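Local coordinates for protein Pcdhgc3 (Mus musculus, PDB 4ZI8), which probably mediates calcium-dependent adhesion between cells, perhaps in setting up specific neuronal connections, and is represented here by its first three extracellular cadherin domains, at residues 169-174 and 187-192; 200-205 and 218-223; 27-32 and 118-123; 309-314 and 325-330. All blocks are in the same frame, centred on the assembly; numbering follows the deposited sequence.

How the contacts relate
From the N terminus, contact 3 comes first and closes the longest loop: residues 27-32, at the end of an edge strand of the first cadherin domain, meet residues 118-123 in the linker to the second, round calcium ions. Contact 1 then closes a short hairpin between strands 170-176 and 182-188 of the second domain, and contact 2 follows with the hairpin of strands 199-208 and 215-225. These two lie in facing sheets and touch through core side chains, their centres about 12 Å apart. Contact 4 is the corresponding last hairpin of the third domain, its centre about 78 Å from that of contact 3. All four follow in series, without nesting or crossing.

Contact 1. Residues 169-174 and 187-192; sequences YFALRV and VLERAL
Leu192 lies against one face of the Tyr169 ring: its CD2 methyl is 3.9 Å from the ring centroid, 23° off the normal and shifted toward the rim, a CH-pi contact. The carbonyl oxygen of Arg190 meets the same ring at its edge, in plane, while the Tyr169 hydroxyl reaches on to Glu197. With CG anti to its own carbonyl carbon (chi1 -55°), the ring swings away from that carbonyl and leaves the oxygen to the opposite backbone. Tyr169 O takes two hydrogen bonds there, from Glu189 N at 2.7 Å, nearly along the C=O axis, and from Arg190 N at 3.1 Å, tilted out of the carbonyl plane. Two successive N-H groups on one acceptor fit a classic beta bulge at Glu189 and Arg190.

Beyond the bulge, Phe170 and Leu188 form a non-hydrogen-bonded pair facing the core. The leucine slants across the phenylalanine, CD1 reaching within 3.4 Å of Phe170 CE1; the Leu192 side chain runs roughly at right angles to that of Phe170, its CD2 touching the ring. Ala171 and Val187 follow as a hydrogen-bonded pair, with Val187 N 2.8 Å from Ala171 O. On their face of the sheet they are flanked by charged chains: Val187 CG2 rests on the extended stem of Arg173, 3.6 Å from its CG, and the bent side chain of Glu189 folds over the Ala171 methyl. This is an antiparallel hairpin in one sheet of the second cadherin domain's beta sandwich, 170-176 being an outermost strand of it.

Contact 2. Residues 200-205 and 218-223; sequences VQLVLT and LPIRIT
The flat groups that meet between Leu202 and Ile220 are peptide units, linked by two hydrogen bonds, Leu202 N to Ile220 O and Ile220 N to Leu202 O, both 2.8 Å. Val200 with Ile222 and Leu204 with Leu218 are the other hydrogen-bonded pairs, giving six backbone bonds in all. Bonds run both ways within each pair, so the two strands are held along their whole length here.

These six residues make one apolar face. Leu202 and Ile222 slant across each other diagonally, and their CD1 methyls are packed tightly, 3.4 Å apart. Ile220 keeps CG1 anti to its carbonyl carbon (chi1 -58°), which carries CD1 across to Leu204 CB at 3.7 Å. The opposite face holds the non-hydrogen-bonded pairs, Gln201 with Arg221 and Val203 with Pro219; Arg221 leads away from its pair to a salt bridge with Glu129.

The strands run antiparallel, 154° between their directions, in the middle of a sheet: strand 130-135 borders 215-225 and strand 159-164 borders 199-208. The apolar face turns inward, where Phe170 packs on Leu202 and Ile222, and Leu172 on Leu204, closing the sandwich against the sheet that contains strand 170-176.

Contact 3. Residues 27-32 and 118-123; sequences ILEERE and INDNNP. With CA (calcium ion), chain O; CA (calcium ion), chain P; CA (calcium ion), chain N.
Glu29 and Asp120 reach toward each other from opposite directions, each with CG held between its backbone N and carbonyl carbon (chi1 55° for Glu29, 49° for Asp120). Their carboxylates stand almost perpendicular, 84° apart, and together bridge two calcium ions. Glu29 OE2 lies 2.3 Å from the first calcium, which Asp120 OD1 and the carbonyl oxygen of Ile118 also bind. Glu29 OE1 binds the second calcium at 2.4 Å beside Asp120 OD2, Glu30 OE2 and a water. The bent side chain of Glu30 has a further partner in Arg81.

A nearly straight hydrogen bond from Ile118 N meets Glu29 OE2 at 2.8 Å on the anti lone pair, adding a backbone donor to an oxygen that also binds calcium and so helping to fix the carboxylate's rotation. Ile118 closes the apolar flank, its CG2 3.9 Å from Leu28 CD2 and its CD1 3.7 Å from Arg31 NH2, at the edge of the guanidinium. Arg31 curls back to grip Glu29 O side-on with both NE and NH2, the latter at 2.9 Å. A leucine in its place would probably leave that carbonyl without its two side-chain donors and the turn through Glu29 freer to shift.

Asp83, Glu85, Asp117 and Asp153 complete the two sites, while Asn119 OD1 and Asn121 O turn to a third calcium with residues of the second domain. Such linker sites are characteristic of cadherins. So many carboxylates this close would probably repel one another without the ions, consistent with calcium holding the two domains in line.

Contact 4. Residues 309-314 and 325-330; sequences EIYIQA and HCKVLV
Ile310 O takes a hydrogen bond from Val328 N at 2.7 Å, almost straight at 173°, and Lys327 CA adds a C-H contact to the same oxygen at 3.4 Å. Ile310 N returns a bond to Val328 O, and Ile312 and Cys326 are paired likewise. On the outer face Lys327 and Tyr311 run side by side: Lys327 CG sits over the centre of the ring, 4.2 Å from the centroid and 12° off its normal. Chi1 of Lys327 (-179°) turns CG away from its backbone N and sets it over the ring; beyond it CD passes near Tyr311 OH. Without the ring, as with a serine here, the Lys327 stem would probably lose the surface it lies on and be freer to swing. Glu309 flanks the lysine too, but its OE1 stays 4.4 Å from Lys327 NZ, beyond a salt bridge. At the other end His325 NE2 hydrogen-bonds Asp179 of the second subunit.

The inner face is apolar: Ile310 CD1 meets Val330 CG2 at 3.6 Å, and Cys326 SG lies against Ile312 CB. This hairpin forms the middle of its sheet in the third cadherin domain, between strands 238-244 and 269-273, with Val256 and Leu287 of the facing sheet packed beneath.

Contact 1. Residues 169-174 and 187-192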
loop_
_atom_site.group_PDB
_atom_site.type_symbol
_atom_site.label_atom_id
_atom_site.label_comp_id
_atom_site.label_asym_id
_atom_site.label_seq_id
_atom_site.Cartn_x
_atom_site.Cartn_y
_atom_site.Cartn_z
ATOM N N TYR B 169 -3.603 6.256 16.210
ATOM C CA TYR B 169 -2.709 5.839 15.124
ATOM C C TYR B 169 -2.292 6.925 14.137
ATOM O O TYR B 169 -1.188 6.860 13.563
ATOM C CB TYR B 169 -3.351 4.728 14.302
ATOM C CG TYR B 169 -3.783 3.518 15.102
ATOM C CD1 TYR B 169 -2.862 2.548 15.504
ATOM C CD2 TYR B 169 -5.113 3.348 15.442
ATOM C CE1 TYR B 169 -3.268 1.453 16.227
ATOM C CE2 TYR B 169 -5.525 2.266 16.159
ATOM C CZ TYR B 169 -4.609 1.322 16.552
ATOM O OH TYR B 169 -5.066 0.250 17.276
ATOM N N PHE B 170 -3.189 7.879 13.903
ATOM C CA PHE B 170 -3.052 8.841 12.808
ATOM C C PHE B 170 -3.025 10.296 13.278
ATOM O O PHE B 170 -3.871 10.727 14.079
ATOM C CB PHE B 170 -4.210 8.685 11.828
ATOM C CG PHE B 170 -4.284 7.346 11.145
ATOM C CD1 PHE B 170 -3.482 7.065 10.052
ATOM C CD2 PHE B 170 -5.190 6.393 11.564
ATOM C CE1 PHE B 170 -3.560 5.860 9.410
ATOM C CE2 PHE B 170 -5.263 5.174 10.935
ATOM C CZ PHE B 170 -4.454 4.911 9.845
ATOM N N ALA B 171 -2.070 11.069 12.774
ATOM C CA ALA B 171 -2.171 12.528 12.877
ATOM C C ALA B 171 -2.757 13.064 11.574
ATOM O O ALA B 171 -2.853 12.329 10.586
ATOM C CB ALA B 171 -0.819 13.165 13.173
ATOM N N LEU B 172 -3.170 14.329 11.584
ATOM C CA LEU B 172 -3.725 14.977 10.393
ATOM C C LEU B 172 -2.791 16.059 9.895
ATOM O O LEU B 172 -2.271 16.835 10.693
ATOM C CB LEU B 172 -5.093 15.592 10.684
ATOM C CG LEU B 172 -5.947 15.865 9.433
ATOM C CD1 LEU B 172 -6.369 14.541 8.800
ATOM C CD2 LEU B 172 -7.186 16.719 9.743
ATOM N N ARG B 173 -2.563 16.121 8.588
ATOM C CA ARG B 173 -1.941 17.320 8.002
ATOM C C ARG B 173 -2.884 18.008 7.057
ATOM O O ARG B 173 -3.631 17.347 6.353
ATOM C CB ARG B 173 -0.664 16.978 7.267
ATOM C CG ARG B 173 0.294 16.364 8.183
ATOM C CD ARG B 173 1.635 16.265 7.585
ATOM N NE ARG B 173 2.542 15.751 8.600
ATOM C CZ ARG B 173 3.800 15.418 8.354
ATOM N NH1 ARG B 173 4.278 15.546 7.122
ATOM N NH2 ARG B 173 4.569 14.968 9.331
ATOM N N VAL B 174 -2.862 19.331 7.036
ATOM C CA VAL B 174 -3.673 20.052 6.073
ATOM C C VAL B 174 -2.718 20.708 5.096
ATOM O O VAL B 174 -1.800 21.427 5.500
ATOM C CB VAL B 174 -4.579 21.084 6.748
ATOM C CG1 VAL B 174 -5.395 21.850 5.710
ATOM C CG2 VAL B 174 -5.508 20.391 7.725
ATOM N N VAL B 187 -1.620 10.903 8.536
ATOM C CA VAL B 187 -0.239 10.483 8.628
ATOM C C VAL B 187 -0.181 9.367 9.639
ATOM O O VAL B 187 -0.586 9.553 10.794
ATOM C CB VAL B 187 0.682 11.614 9.065
ATOM C CG1 VAL B 187 2.111 11.093 9.218
ATOM C CG2 VAL B 187 0.598 12.765 8.066
ATOM N N LEU B 188 0.337 8.216 9.226
ATOM C CA LEU B 188 0.399 7.068 10.133
ATOM C C LEU B 188 1.513 7.305 11.140
ATOM O O LEU B 188 2.687 7.347 10.776
ATOM C CB LEU B 188 0.613 5.786 9.347
ATOM C CG LEU B 188 0.593 4.511 10.196
ATOM C CD1 LEU B 188 -0.828 4.252 10.721
ATOM C CD2 LEU B 188 1.112 3.338 9.383
ATOM N N GLU B 189 1.135 7.496 12.404
ATOM C CA GLU B 189 2.073 7.880 13.460
ATOM C C GLU B 189 2.507 6.695 14.316
ATOM O O GLU B 189 3.634 6.655 14.792
ATOM C CB GLU B 189 1.451 8.947 14.359
ATOM C CG GLU B 189 1.108 10.193 13.635
ATOM C CD GLU B 189 2.033 11.301 13.995
ATOM O OE1 GLU B 189 2.569 11.261 15.122
ATOM O OE2 GLU B 189 2.238 12.203 13.159
ATOM N N ARG B 190 1.592 5.749 14.522
ATOM C CA ARG B 190 1.884 4.502 15.215
ATOM C C ARG B 190 1.376 3.364 14.343
ATOM O O ARG B 190 0.296 3.453 13.775
ATOM C CB ARG B 190 1.234 4.486 16.611
ATOM C CG ARG B 190 1.554 5.760 17.444
ATOM C CD ARG B 190 0.986 5.764 18.873
ATOM N NE ARG B 190 1.169 4.501 19.603
ATOM C CZ ARG B 190 0.192 3.641 19.844
ATOM N NH1 ARG B 190 -1.036 3.892 19.418
ATOM N NH2 ARG B 190 0.433 2.540 20.518
ATOM N N ALA B 191 2.169 2.318 14.209
ATOM C CA ALA B 191 1.806 1.149 13.405
ATOM C C ALA B 191 0.434 0.601 13.759
ATOM O O ALA B 191 0.058 0.579 14.939
ATOM C CB ALA B 191 2.834 0.067 13.579
ATOM N N LEU B 192 -0.316 0.189 12.738
ATOM C CA LEU B 192 -1.565 -0.532 12.953
ATOM C C LEU B 192 -1.234 -1.952 13.386
ATOM O O LEU B 192 -0.121 -2.432 13.159
ATOM C CB LEU B 192 -2.419 -0.560 11.688
ATOM C CG LEU B 192 -2.810 0.797 11.118
ATOM C CD1 LEU B 192 -3.480 0.605 9.770
ATOM C CD2 LEU B 192 -3.733 1.514 12.090
#

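Contact 2. Residues 200-205 and 218-223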
loop_
_atom_site.group_PDB
_atom_site.type_symbol
_atom_site.label_atom_id
_atom_site.label_comp_id
_atom_site.label_asym_id
_atom_site.label_seq_id
_atom_site.Cartn_x
_atom_site.Cartn_y
_atom_site.Cartn_z
ATOM N N VAL B 200 -10.550 0.641 12.281
ATOM C CA VAL B 200 -10.503 1.881 12.971
ATOM C C VAL B 200 -11.488 2.840 12.338
ATOM O O VAL B 200 -11.585 2.922 11.162
ATOM C CB VAL B 200 -9.123 2.504 12.875
ATOM C CG1 VAL B 200 -9.065 3.762 13.668
ATOM C CG2 VAL B 200 -8.089 1.542 13.357
ATOM N N GLN B 201 -12.205 3.557 13.162
ATOM C CA GLN B 201 -13.177 4.502 12.673
ATOM C C GLN B 201 -12.759 5.917 13.022
ATOM O O GLN B 201 -12.461 6.192 14.131
ATOM C CB GLN B 201 -14.543 4.153 13.250
ATOM C CG GLN B 201 -15.056 2.785 12.794
ATOM C CD GLN B 201 -14.451 1.568 13.536
ATOM O OE1 GLN B 201 -14.229 1.589 14.729
ATOM N NE2 GLN B 201 -14.225 0.501 12.811
ATOM N N LEU B 202 -12.730 6.790 12.043
ATOM C CA LEU B 202 -12.360 8.167 12.264
ATOM C C LEU B 202 -13.383 9.124 11.678
ATOM O O LEU B 202 -14.170 8.744 10.887
ATOM C CB LEU B 202 -11.039 8.479 11.595
ATOM C CG LEU B 202 -9.853 7.587 11.798
ATOM C CD1 LEU B 202 -8.776 7.856 10.797
ATOM C CD2 LEU B 202 -9.325 7.791 13.184
ATOM N N VAL B 203 -13.315 10.375 12.092
ATOM C CA VAL B 203 -14.148 11.406 11.533
ATOM C C VAL B 203 -13.274 12.600 11.152
ATOM O O VAL B 203 -12.581 13.120 11.965
ATOM C CB VAL B 203 -15.273 11.902 12.455
ATOM C CG1 VAL B 203 -16.101 12.952 11.759
ATOM C CG2 VAL B 203 -16.171 10.768 12.866
ATOM N N LEU B 204 -13.321 12.973 9.888
ATOM C CA LEU B 204 -12.683 14.173 9.374
ATOM C C LEU B 204 -13.717 15.301 9.344
ATOM O O LEU B 204 -14.799 15.150 8.758
ATOM C CB LEU B 204 -12.131 13.952 7.965
ATOM C CG LEU B 204 -11.453 15.122 7.237
ATOM C CD1 LEU B 204 -10.161 15.457 7.901
ATOM C CD2 LEU B 204 -11.259 14.830 5.736
ATOM N N THR B 205 -13.377 16.409 9.980
ATOM C CA THR B 205 -14.235 17.595 10.007
ATOM C C THR B 205 -13.636 18.708 9.155
ATOM O O THR B 205 -12.483 19.067 9.342
ATOM C CB THR B 205 -14.431 18.084 11.424
ATOM O OG1 THR B 205 -15.131 17.081 12.155
ATOM C CG2 THR B 205 -15.244 19.378 11.448
ATOM N N LEU B 218 -16.841 13.799 7.537
ATOM C CA LEU B 218 -16.692 12.675 6.659
ATOM C C LEU B 218 -16.273 11.452 7.495
ATOM O O LEU B 218 -15.180 11.434 8.030
ATOM C CB LEU B 218 -15.664 12.985 5.578
ATOM C CG LEU B 218 -15.389 11.897 4.543
ATOM C CD1 LEU B 218 -16.567 11.645 3.647
ATOM C CD2 LEU B 218 -14.179 12.252 3.723
ATOM N N PRO B 219 -17.162 10.464 7.643
ATOM C CA PRO B 219 -16.748 9.193 8.269
ATOM C C PRO B 219 -15.652 8.525 7.472
ATOM O O PRO B 219 -15.808 8.335 6.258
ATOM C CB PRO B 219 -18.009 8.319 8.227
ATOM C CG PRO B 219 -19.112 9.242 7.880
ATOM C CD PRO B 219 -18.536 10.419 7.140
ATOM N N ILE B 220 -14.578 8.154 8.148
ATOM C CA ILE B 220 -13.508 7.388 7.537
ATOM C C ILE B 220 -13.442 6.022 8.184
ATOM O O ILE B 220 -13.154 5.899 9.380
ATOM C CB ILE B 220 -12.169 8.108 7.697
ATOM C CG1 ILE B 220 -12.263 9.504 7.058
ATOM C CG2 ILE B 220 -11.039 7.293 7.096
ATOM C CD1 ILE B 220 -11.147 10.382 7.501
ATOM N N ARG B 221 -13.729 4.987 7.419
ATOM C CA ARG B 221 -13.623 3.669 7.987
ATOM C C ARG B 221 -12.372 2.965 7.447
ATOM O O ARG B 221 -12.233 2.706 6.253
ATOM C CB ARG B 221 -14.914 2.875 7.751
ATOM C CG ARG B 221 -15.197 2.380 6.372
ATOM C CD ARG B 221 -16.448 1.501 6.373
ATOM N NE ARG B 221 -16.546 0.730 5.140
ATOM C CZ ARG B 221 -17.042 1.201 3.999
ATOM N NH1 ARG B 221 -17.085 0.429 2.918
ATOM N NH2 ARG B 221 -17.495 2.450 3.937
ATOM N N ILE B 222 -11.443 2.686 8.345
ATOM C CA ILE B 222 -10.224 1.988 7.950
ATOM C C ILE B 222 -10.285 0.488 8.280
ATOM O O ILE B 222 -10.507 0.109 9.425
ATOM C CB ILE B 222 -9.028 2.630 8.616
ATOM C CG1 ILE B 222 -8.962 4.101 8.190
ATOM C CG2 ILE B 222 -7.734 1.871 8.253
ATOM C CD1 ILE B 222 -8.245 4.948 9.158
ATOM N N THR B 223 -10.146 -0.354 7.264
ATOM C CA THR B 223 -9.976 -1.779 7.466
ATOM C C THR B 223 -8.486 -2.066 7.584
ATOM O O THR B 223 -7.721 -1.815 6.647
ATOM C CB THR B 223 -10.578 -2.587 6.314
ATOM O OG1 THR B 223 -11.972 -2.283 6.220
ATOM C CG2 THR B 223 -10.402 -4.097 6.544
#

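Contact 3. Residues 27-32 and 118-123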
loop_
_atom_site.group_PDB
_atom_site.type_symbol
_atom_site.label_atom_id
_atom_site.label_comp_id
_atom_site.label_asym_id
_atom_site.label_seq_id
_atom_site.Cartn_x
_atom_site.Cartn_y
_atom_site.Cartn_z
ATOM N N ILE B 27 -24.518 45.814 -0.943
ATOM C CA ILE B 27 -25.432 45.190 0.001
ATOM C C ILE B 27 -24.988 43.758 0.264
ATOM O O ILE B 27 -24.263 43.183 -0.542
ATOM C CB ILE B 27 -26.895 45.180 -0.520
ATOM C CG1 ILE B 27 -27.019 44.347 -1.786
ATOM C CG2 ILE B 27 -27.376 46.616 -0.846
ATOM C CD1 ILE B 27 -28.516 44.100 -2.190
ATOM N N LEU B 28 -25.438 43.194 1.376
ATOM C CA LEU B 28 -25.254 41.775 1.629
ATOM C C LEU B 28 -26.079 40.929 0.682
ATOM O O LEU B 28 -27.230 41.290 0.356
ATOM C CB LEU B 28 -25.651 41.442 3.069
ATOM C CG LEU B 28 -24.862 42.060 4.218
ATOM C CD1 LEU B 28 -25.433 41.586 5.564
ATOM C CD2 LEU B 28 -23.377 41.731 4.085
ATOM N N GLU B 29 -25.543 39.777 0.264
ATOM C CA GLU B 29 -26.379 38.848 -0.484
ATOM C C GLU B 29 -27.554 38.368 0.359
ATOM O O GLU B 29 -27.558 38.472 1.585
ATOM C CB GLU B 29 -25.561 37.625 -0.968
ATOM C CG GLU B 29 -24.830 36.889 0.193
ATOM C CD GLU B 29 -24.396 35.469 -0.163
ATOM O OE1 GLU B 29 -25.042 34.801 -1.003
ATOM O OE2 GLU B 29 -23.382 35.029 0.391
ATOM N N GLU B 30 -28.542 37.807 -0.319
ATOM C CA GLU B 30 -29.612 37.049 0.285
ATOM C C GLU B 30 -30.545 37.958 1.089
ATOM O O GLU B 30 -31.212 37.508 1.994
ATOM C CB GLU B 30 -29.040 35.900 1.155
ATOM C CG GLU B 30 -28.082 34.998 0.403
ATOM C CD GLU B 30 -28.751 33.988 -0.525
ATOM O OE1 GLU B 30 -29.997 34.022 -0.735
ATOM O OE2 GLU B 30 -28.009 33.116 -1.049
ATOM N N ARG B 31 -30.624 39.239 0.737
ATOM C CA ARG B 31 -31.624 40.099 1.390
ATOM C C ARG B 31 -33.023 39.720 0.966
ATOM O O ARG B 31 -33.224 39.222 -0.142
ATOM C CB ARG B 31 -31.388 41.575 1.083
ATOM C CG ARG B 31 -30.106 42.186 1.647
ATOM C CD ARG B 31 -29.849 41.850 3.119
ATOM N NE ARG B 31 -29.154 40.564 3.236
ATOM C CZ ARG B 31 -28.839 39.991 4.390
ATOM N NH1 ARG B 31 -29.159 40.595 5.519
ATOM N NH2 ARG B 31 -28.214 38.811 4.414
ATOM N N GLU B 32 -33.987 39.984 1.841
ATOM C CA GLU B 32 -35.389 39.746 1.549
ATOM C C GLU B 32 -35.900 40.654 0.431
ATOM O O GLU B 32 -35.348 41.729 0.179
ATOM C CB GLU B 32 -36.234 39.953 2.807
ATOM C CG GLU B 32 -35.929 38.943 3.927
ATOM C CD GLU B 32 -37.073 38.784 4.943
ATOM O OE1 GLU B 32 -37.974 39.661 5.007
ATOM O OE2 GLU B 32 -37.063 37.771 5.678
ATOM N N ILE B 118 -22.081 36.410 2.463
ATOM C CA ILE B 118 -22.323 36.051 3.848
ATOM C C ILE B 118 -22.012 34.564 3.989
ATOM O O ILE B 118 -21.977 33.807 2.996
ATOM C CB ILE B 118 -23.792 36.375 4.335
ATOM C CG1 ILE B 118 -24.794 35.435 3.686
ATOM C CG2 ILE B 118 -24.166 37.871 4.035
ATOM C CD1 ILE B 118 -26.266 35.707 4.071
ATOM N N ASN B 119 -21.757 34.143 5.211
ATOM C CA ASN B 119 -21.411 32.744 5.435
ATOM C C ASN B 119 -22.635 31.851 5.530
ATOM O O ASN B 119 -22.884 31.228 6.596
ATOM C CB ASN B 119 -20.558 32.566 6.696
ATOM C CG ASN B 119 -19.840 31.205 6.694
ATOM O OD1 ASN B 119 -19.620 30.627 5.629
ATOM N ND2 ASN B 119 -19.531 30.671 7.869
ATOM N N ASP B 120 -23.376 31.751 4.416
ATOM C CA ASP B 120 -24.594 30.946 4.355
ATOM C C ASP B 120 -24.357 29.521 3.854
ATOM O O ASP B 120 -25.325 28.773 3.655
ATOM C CB ASP B 120 -25.663 31.627 3.476
ATOM C CG ASP B 120 -25.134 32.104 2.114
ATOM O OD1 ASP B 120 -23.908 32.158 1.899
ATOM O OD2 ASP B 120 -25.965 32.513 1.252
ATOM N N ASN B 121 -23.099 29.107 3.699
ATOM C CA ASN B 121 -22.828 27.694 3.347
ATOM C C ASN B 121 -21.830 26.974 4.264
ATOM O O ASN B 121 -20.762 27.538 4.635
ATOM C CB ASN B 121 -22.316 27.613 1.906
ATOM C CG ASN B 121 -23.326 28.121 0.888
ATOM O OD1 ASN B 121 -24.129 27.341 0.350
ATOM N ND2 ASN B 121 -23.296 29.435 0.610
ATOM N N ASN B 122 -22.192 25.745 4.630
ATOM C CA ASN B 122 -21.259 24.758 5.199
ATOM C C ASN B 122 -20.261 24.319 4.157
ATOM O O ASN B 122 -20.585 24.299 2.977
ATOM C CB ASN B 122 -21.979 23.498 5.672
ATOM C CG ASN B 122 -23.007 23.754 6.728
ATOM O OD1 ASN B 122 -22.847 24.618 7.574
ATOM N ND2 ASN B 122 -24.072 22.953 6.712
ATOM N N PRO B 123 -19.066 23.879 4.586
ATOM C CA PRO B 123 -18.294 23.084 3.630
ATOM C C PRO B 123 -19.093 21.832 3.303
ATOM O O PRO B 123 -19.982 21.518 4.087
ATOM C CB PRO B 123 -16.997 22.752 4.395
ATOM C CG PRO B 123 -16.906 23.772 5.483
ATOM C CD PRO B 123 -18.330 24.175 5.819
HETATM CA CA CA O . -22.157 33.159 0.753
HETATM CA CA CA P . -25.740 32.516 -0.962
HETATM CA CA CA N . -18.869 28.816 4.440
HETATM O O HOH W 1 -26.219 30.162 -0.756
#

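Contact 4. Residues 309-314 and 325-330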
loop_
_atom_site.group_PDB
_atom_site.type_symbol
_atom_site.label_atom_id
_atom_site.label_comp_id
_atom_site.label_asym_id
_atom_site.label_seq_id
_atom_site.Cartn_x
_atom_site.Cartn_y
_atom_site.Cartn_z
ATOM N N GLU B 309 13.240 -40.329 18.059
ATOM C CA GLU B 309 13.081 -38.885 18.233
ATOM C C GLU B 309 12.552 -38.268 16.953
ATOM O O GLU B 309 13.242 -38.270 15.950
ATOM C CB GLU B 309 14.400 -38.204 18.577
ATOM C CG GLU B 309 14.955 -38.502 19.927
ATOM C CD GLU B 309 15.920 -37.415 20.402
ATOM O OE1 GLU B 309 15.656 -36.207 20.130
ATOM O OE2 GLU B 309 16.935 -37.778 21.048
ATOM N N ILE B 310 11.353 -37.731 16.984
ATOM C CA ILE B 310 10.756 -37.195 15.778
ATOM C C ILE B 310 10.517 -35.694 15.910
ATOM O O ILE B 310 9.844 -35.250 16.832
ATOM C CB ILE B 310 9.429 -37.858 15.483
ATOM C CG1 ILE B 310 9.614 -39.369 15.401
ATOM C CG2 ILE B 310 8.819 -37.289 14.206
ATOM C CD1 ILE B 310 8.351 -40.046 15.744
ATOM N N TYR B 311 11.048 -34.916 14.989
ATOM C CA TYR B 311 10.823 -33.484 15.053
ATOM C C TYR B 311 9.729 -33.113 14.065
ATOM O O TYR B 311 9.706 -33.585 12.920
ATOM C CB TYR B 311 12.092 -32.689 14.760
ATOM C CG TYR B 311 13.140 -32.776 15.830
ATOM C CD1 TYR B 311 13.946 -33.895 15.939
ATOM C CD2 TYR B 311 13.344 -31.732 16.712
ATOM C CE1 TYR B 311 14.928 -33.982 16.907
ATOM C CE2 TYR B 311 14.325 -31.805 17.683
ATOM C CZ TYR B 311 15.112 -32.936 17.776
ATOM O OH TYR B 311 16.094 -33.033 18.738
ATOM N N ILE B 312 8.805 -32.300 14.527
ATOM C CA ILE B 312 7.685 -31.928 13.692
ATOM C C ILE B 312 7.693 -30.398 13.556
ATOM O O ILE B 312 8.037 -29.678 14.492
ATOM C CB ILE B 312 6.374 -32.452 14.276
ATOM C CG1 ILE B 312 6.372 -33.998 14.211
ATOM C CG2 ILE B 312 5.159 -31.867 13.541
ATOM C CD1 ILE B 312 5.113 -34.633 14.744
ATOM N N GLN B 313 7.341 -29.917 12.377
ATOM C CA GLN B 313 7.421 -28.507 12.110
ATOM C C GLN B 313 6.012 -28.017 11.852
ATOM O O GLN B 313 5.217 -28.739 11.243
ATOM C CB GLN B 313 8.336 -28.263 10.924
ATOM C CG GLN B 313 8.229 -26.888 10.338
ATOM C CD GLN B 313 9.044 -26.761 9.071
ATOM O OE1 GLN B 313 10.218 -26.403 9.118
ATOM N NE2 GLN B 313 8.428 -27.069 7.932
ATOM N N ALA B 314 5.679 -26.831 12.352
ATOM C CA ALA B 314 4.421 -26.174 11.999
ATOM C C ALA B 314 4.738 -24.883 11.240
ATOM O O ALA B 314 5.522 -24.079 11.742
ATOM C CB ALA B 314 3.593 -25.854 13.254
ATOM N N HIS B 325 8.666 -25.535 15.996
ATOM C CA HIS B 325 9.145 -26.909 16.047
ATOM C C HIS B 325 8.785 -27.554 17.344
ATOM O O HIS B 325 8.764 -26.890 18.384
ATOM C CB HIS B 325 10.655 -26.955 15.867
ATOM C CG HIS B 325 11.123 -26.147 14.712
ATOM N ND1 HIS B 325 11.207 -26.664 13.438
ATOM C CD2 HIS B 325 11.480 -24.839 14.622
ATOM C CE1 HIS B 325 11.626 -25.716 12.617
ATOM N NE2 HIS B 325 11.801 -24.599 13.310
ATOM N N CYS B 326 8.509 -28.850 17.287
ATOM C CA CYS B 326 8.380 -29.610 18.504
ATOM C C CYS B 326 9.042 -30.968 18.293
ATOM O O CYS B 326 9.459 -31.325 17.174
ATOM C CB CYS B 326 6.913 -29.774 18.912
ATOM S SG CYS B 326 6.025 -30.891 17.856
ATOM N N LYS B 327 9.156 -31.703 19.383
ATOM C CA LYS B 327 9.794 -33.003 19.348
ATOM C C LYS B 327 8.869 -34.044 19.949
ATOM O O LYS B 327 8.260 -33.808 20.987
ATOM C CB LYS B 327 11.117 -32.951 20.111
ATOM C CG LYS B 327 11.895 -34.239 20.117
ATOM C CD LYS B 327 13.255 -34.015 20.756
ATOM C CE LYS B 327 13.262 -32.756 21.570
ATOM N NZ LYS B 327 14.349 -32.754 22.589
ATOM N N VAL B 328 8.750 -35.189 19.290
ATOM C CA VAL B 328 8.009 -36.307 19.835
ATOM C C VAL B 328 8.991 -37.427 20.158
ATOM O O VAL B 328 9.732 -37.863 19.289
ATOM C CB VAL B 328 6.967 -36.831 18.851
ATOM C CG1 VAL B 328 6.069 -37.842 19.546
ATOM C CG2 VAL B 328 6.171 -35.664 18.295
ATOM N N LEU B 329 9.024 -37.847 21.415
ATOM C CA LEU B 329 9.837 -38.981 21.841
ATOM C C LEU B 329 8.957 -40.210 21.849
ATOM O O LEU B 329 8.045 -40.307 22.659
ATOM C CB LEU B 329 10.419 -38.744 23.224
ATOM C CG LEU B 329 11.438 -37.614 23.300
ATOM C CD1 LEU B 329 11.883 -37.355 24.744
ATOM C CD2 LEU B 329 12.619 -37.991 22.444
ATOM N N VAL B 330 9.213 -41.136 20.933
ATOM C CA VAL B 330 8.437 -42.380 20.858
ATOM C C VAL B 330 9.259 -43.524 21.447
ATOM O O VAL B 330 10.256 -43.960 20.860
ATOM C CB VAL B 330 8.037 -42.742 19.418
ATOM C CG1 VAL B 330 7.251 -44.057 19.394
ATOM C CG2 VAL B 330 7.224 -41.627 18.804
HETATM O O HOH W 2 11.062 -29.157 13.260
#